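Local coordinates for protein single-stranded DNA specific exonuclease RecJ (Thermus thermophilus, PDB 2ZXR) that degrades single-stranded DNA exonucleolytically in the 5' to 3' direction with the help of divalent metal ions, sparing single-stranded RNA, at residues Leu65-Ala68 and Leu69-Gly72; Leu278-Ala281 and Glu282-Leu285. All coordinates share one frame; numbering follows the deposited sequence.

Contact 1: residues Leu65-Ala68 and Leu69-Gly72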
# COMPACT_ATOMS: atom_id res chain seq x y z
N LEU A 65 31.50 -19.65 -5.86
CA LEU A 65 30.61 -20.76 -6.10
C LEU A 65 31.05 -21.58 -7.32
O LEU A 65 30.92 -22.81 -7.33
CB LEU A 65 29.16 -20.26 -6.29
CG LEU A 65 28.39 -19.72 -5.09
CD1 LEU A 65 27.06 -19.15 -5.58
CD2 LEU A 65 28.14 -20.82 -4.06
N GLU A 66 31.55 -20.91 -8.35
CA GLU A 66 32.02 -21.65 -9.53
C GLU A 66 33.17 -22.57 -9.06
O GLU A 66 33.25 -23.74 -9.44
CB GLU A 66 32.52 -20.68 -10.61
CG GLU A 66 33.06 -21.40 -11.85
CD GLU A 66 33.60 -20.46 -12.95
OE1 GLU A 66 34.10 -20.99 -13.95
OE2 GLU A 66 33.53 -19.21 -12.83
N GLU A 67 34.05 -22.04 -8.22
CA GLU A 67 35.16 -22.85 -7.70
C GLU A 67 34.65 -24.05 -6.90
O GLU A 67 35.13 -25.17 -7.08
CB GLU A 67 36.09 -22.01 -6.82
CG GLU A 67 36.96 -21.10 -7.64
CD GLU A 67 37.71 -21.86 -8.72
OE1 GLU A 67 38.55 -22.72 -8.38
OE2 GLU A 67 37.45 -21.60 -9.92
N ALA A 68 33.68 -23.80 -6.02
CA ALA A 68 33.10 -24.85 -5.19
C ALA A 68 32.50 -25.94 -6.06
O ALA A 68 32.66 -27.13 -5.82
CB ALA A 68 32.00 -24.26 -4.26
N LEU A 69 31.80 -25.51 -7.10
CA LEU A 69 31.16 -26.44 -8.01
C LEU A 69 32.16 -27.33 -8.73
O LEU A 69 32.03 -28.57 -8.73
CB LEU A 69 30.39 -25.66 -9.06
CG LEU A 69 29.11 -26.31 -9.54
CD1 LEU A 69 29.37 -27.64 -10.23
CD2 LEU A 69 28.23 -26.47 -8.33
N ARG A 70 33.15 -26.70 -9.35
CA ARG A 70 34.14 -27.44 -10.11
C ARG A 70 34.97 -28.37 -9.24
O ARG A 70 35.22 -29.50 -9.63
CB ARG A 70 35.07 -26.48 -10.88
CG ARG A 70 36.03 -27.20 -11.85
CD ARG A 70 36.76 -26.19 -12.73
NE ARG A 70 37.53 -25.25 -11.92
CZ ARG A 70 38.76 -25.49 -11.47
NH1 ARG A 70 39.40 -24.59 -10.72
NH2 ARG A 70 39.35 -26.65 -11.78
N GLN A 71 35.36 -27.90 -8.06
CA GLN A 71 36.20 -28.69 -7.15
C GLN A 71 35.41 -29.64 -6.28
O GLN A 71 35.97 -30.35 -5.44
CB GLN A 71 37.02 -27.77 -6.25
CG GLN A 71 37.92 -26.85 -7.05
CD GLN A 71 38.80 -25.96 -6.18
OE1 GLN A 71 39.02 -24.79 -6.50
NE2 GLN A 71 39.31 -26.52 -5.09
N GLY A 72 34.09 -29.65 -6.48
CA GLY A 72 33.24 -30.53 -5.72
C GLY A 72 33.20 -30.29 -4.22
O GLY A 72 33.03 -31.24 -3.45
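Arg70 and Glu67, three residues apart near the end of helix 60-70, lie side by side and point the same way, joined by a salt bridge. At the root of the arginine, CB sits 3.6 Å from Glu66 O. CG continues anti to the backbone N (chi1 -172°), and a bend at chi3 brings the tip back toward Glu67. Glu67 OE2 lies in the guanidinium plane at its edge, 4.2 Å from Arg70 NE. NH1 reaches Glu67 OE1 at 3.1 Å, a weak hydrogen bond bent to 129°; the two flat groups are turned 56° apart. Gln71 lays its methylene carbons over the preceding turn, with CB 3.3 Å from Glu67 O. The same oxygen accepts a hydrogen bond from Gln71 N at 2.9 Å, the last of three successive i to i+4 bonds that begin at Leu65 O and Glu66 O. The carboxylate of Glu66 turns to a salt bridge with Arg201. Leu65, on the buried side, packs against strand 131-134 and helix 187-201. At Gly72 phi turns positive, and Gly72 N bonds back to Leu69 O, one of the two backward bonds that, with the positive phi, make a Schellman motif. This classic helix C-terminal ending stops helix 60-70 just ahead of strand 74-78.

Contact 2: residues Leu278-Ala281 and Glu282-Leu285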
# COMPACT_ATOMS: atom_id res chain seq x y z
N LEU A 278 5.68 -22.40 13.78
CA LEU A 278 5.32 -23.54 14.61
C LEU A 278 6.40 -24.63 14.78
O LEU A 278 6.12 -25.73 15.28
CB LEU A 278 3.99 -24.14 14.09
CG LEU A 278 2.72 -23.81 14.89
CD1 LEU A 278 2.81 -22.41 15.50
CD2 LEU A 278 1.49 -23.95 14.01
N GLY A 279 7.62 -24.34 14.39
CA GLY A 279 8.68 -25.33 14.54
C GLY A 279 8.68 -26.45 13.51
O GLY A 279 9.27 -27.51 13.75
N GLU A 280 8.03 -26.26 12.37
CA GLU A 280 8.07 -27.31 11.36
C GLU A 280 8.52 -26.74 10.01
O GLU A 280 8.00 -27.08 8.96
CB GLU A 280 6.71 -28.05 11.26
CG GLU A 280 6.47 -29.00 12.47
CD GLU A 280 5.14 -29.79 12.45
OE1 GLU A 280 4.39 -29.71 13.46
OE2 GLU A 280 4.84 -30.51 11.47
N ALA A 281 9.54 -25.88 10.06
CA ALA A 281 10.11 -25.26 8.86
C ALA A 281 10.58 -26.29 7.81
O ALA A 281 10.48 -26.04 6.61
CB ALA A 281 11.26 -24.31 9.24
N GLU A 282 11.07 -27.45 8.25
CA GLU A 282 11.51 -28.51 7.32
C GLU A 282 10.37 -28.88 6.41
O GLU A 282 10.56 -29.14 5.24
CB GLU A 282 11.93 -29.80 8.06
CG GLU A 282 12.40 -29.61 9.47
CD GLU A 282 11.25 -29.36 10.46
OE1 GLU A 282 11.42 -28.47 11.33
OE2 GLU A 282 10.19 -30.05 10.38
N LYS A 283 9.16 -28.95 6.96
CA LYS A 283 7.99 -29.31 6.18
C LYS A 283 7.81 -28.36 5.01
O LYS A 283 7.56 -28.80 3.86
CB LYS A 283 6.74 -29.23 7.05
CG LYS A 283 6.17 -30.57 7.51
CD LYS A 283 7.16 -31.39 8.24
CE LYS A 283 6.51 -32.67 8.78
NZ LYS A 283 5.33 -32.36 9.65
N ALA A 284 7.90 -27.06 5.28
CA ALA A 284 7.73 -26.07 4.21
C ALA A 284 8.89 -26.18 3.23
O ALA A 284 8.67 -26.22 2.01
CB ALA A 284 7.65 -24.64 4.79
N LEU A 285 10.12 -26.23 3.75
CA LEU A 285 11.26 -26.33 2.87
C LEU A 285 11.12 -27.55 1.96
O LEU A 285 11.29 -27.45 0.75
CB LEU A 285 12.58 -26.41 3.65
CG LEU A 285 13.85 -26.51 2.78
CD1 LEU A 285 13.95 -25.32 1.83
CD2 LEU A 285 15.09 -26.57 3.67
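Lys283 NZ is gripped by two carboxylates: Glu280 OE2, at 2.6 Å in a salt bridge, and Glu302 OE2 from helix 293-321. The ammonium meets Glu280 OE2 nearly along the C-O axis. Glu280 CG lies anti to its carbonyl carbon (chi1 -73°) and the chain then runs out extended, alongside the lysine. Lys283 instead bends at chi2 and again at chi4, which carries NZ back to the glutamate; its CE lies 3.8 Å from Glu280 OE2. The other glutamate oxygen, OE1, has a long, weak ion pair with Arg305. Two carboxylates at one ammonium would be expected to stabilise its positive charge. At the base of this pair, Lys283 CB sits 3.1 Å from Glu280 O, and Lys283 N gives that oxygen a weak hydrogen bond of 3.0 Å. Glu282, bent at chi2, folds back against the backbone of Glu280, with OE2 3.6 Å from Glu280 CA. A regular helical bond, nearly straight, runs from Leu285 N to Ala281 O, 2.9 Å at 176°. Gly279, with positive phi, is the C-prime residue of the Schellman motif that ends helix 261-277. Ala281 touches the manganese ligand Asp80, Ala284 packs on helix 261-277 and on Leu86 of helix 83-98, and Lys283 on Leu299 of helix 293-321, so the start of helix 281-289 sits among these three helices beside the metal site.

How the contacts relate
From the N terminus, the chain reaches contact 1 at the end of helix 60-70, then enters strand 74-78 of the parallel sheet. More than 200 residues later it comes to contact 2, at the joint between helices 261-277 and 281-289. Both contacts are local, spanning a helix end or a short turn; they lie in series, neither nested nor crossed, and neither closes a long loop. The centres of contacts 1 and 2 are about 29 Å apart. The nearest atoms of contacts 1 and 2 are about 16 Å apart. Contact 1 brings the end of helix 60-70 against the parallel sheet and helix 187-201. Contact 2 borders Asp80, shortly after strand 74-78, and links helix 83-98 with helix 293-321.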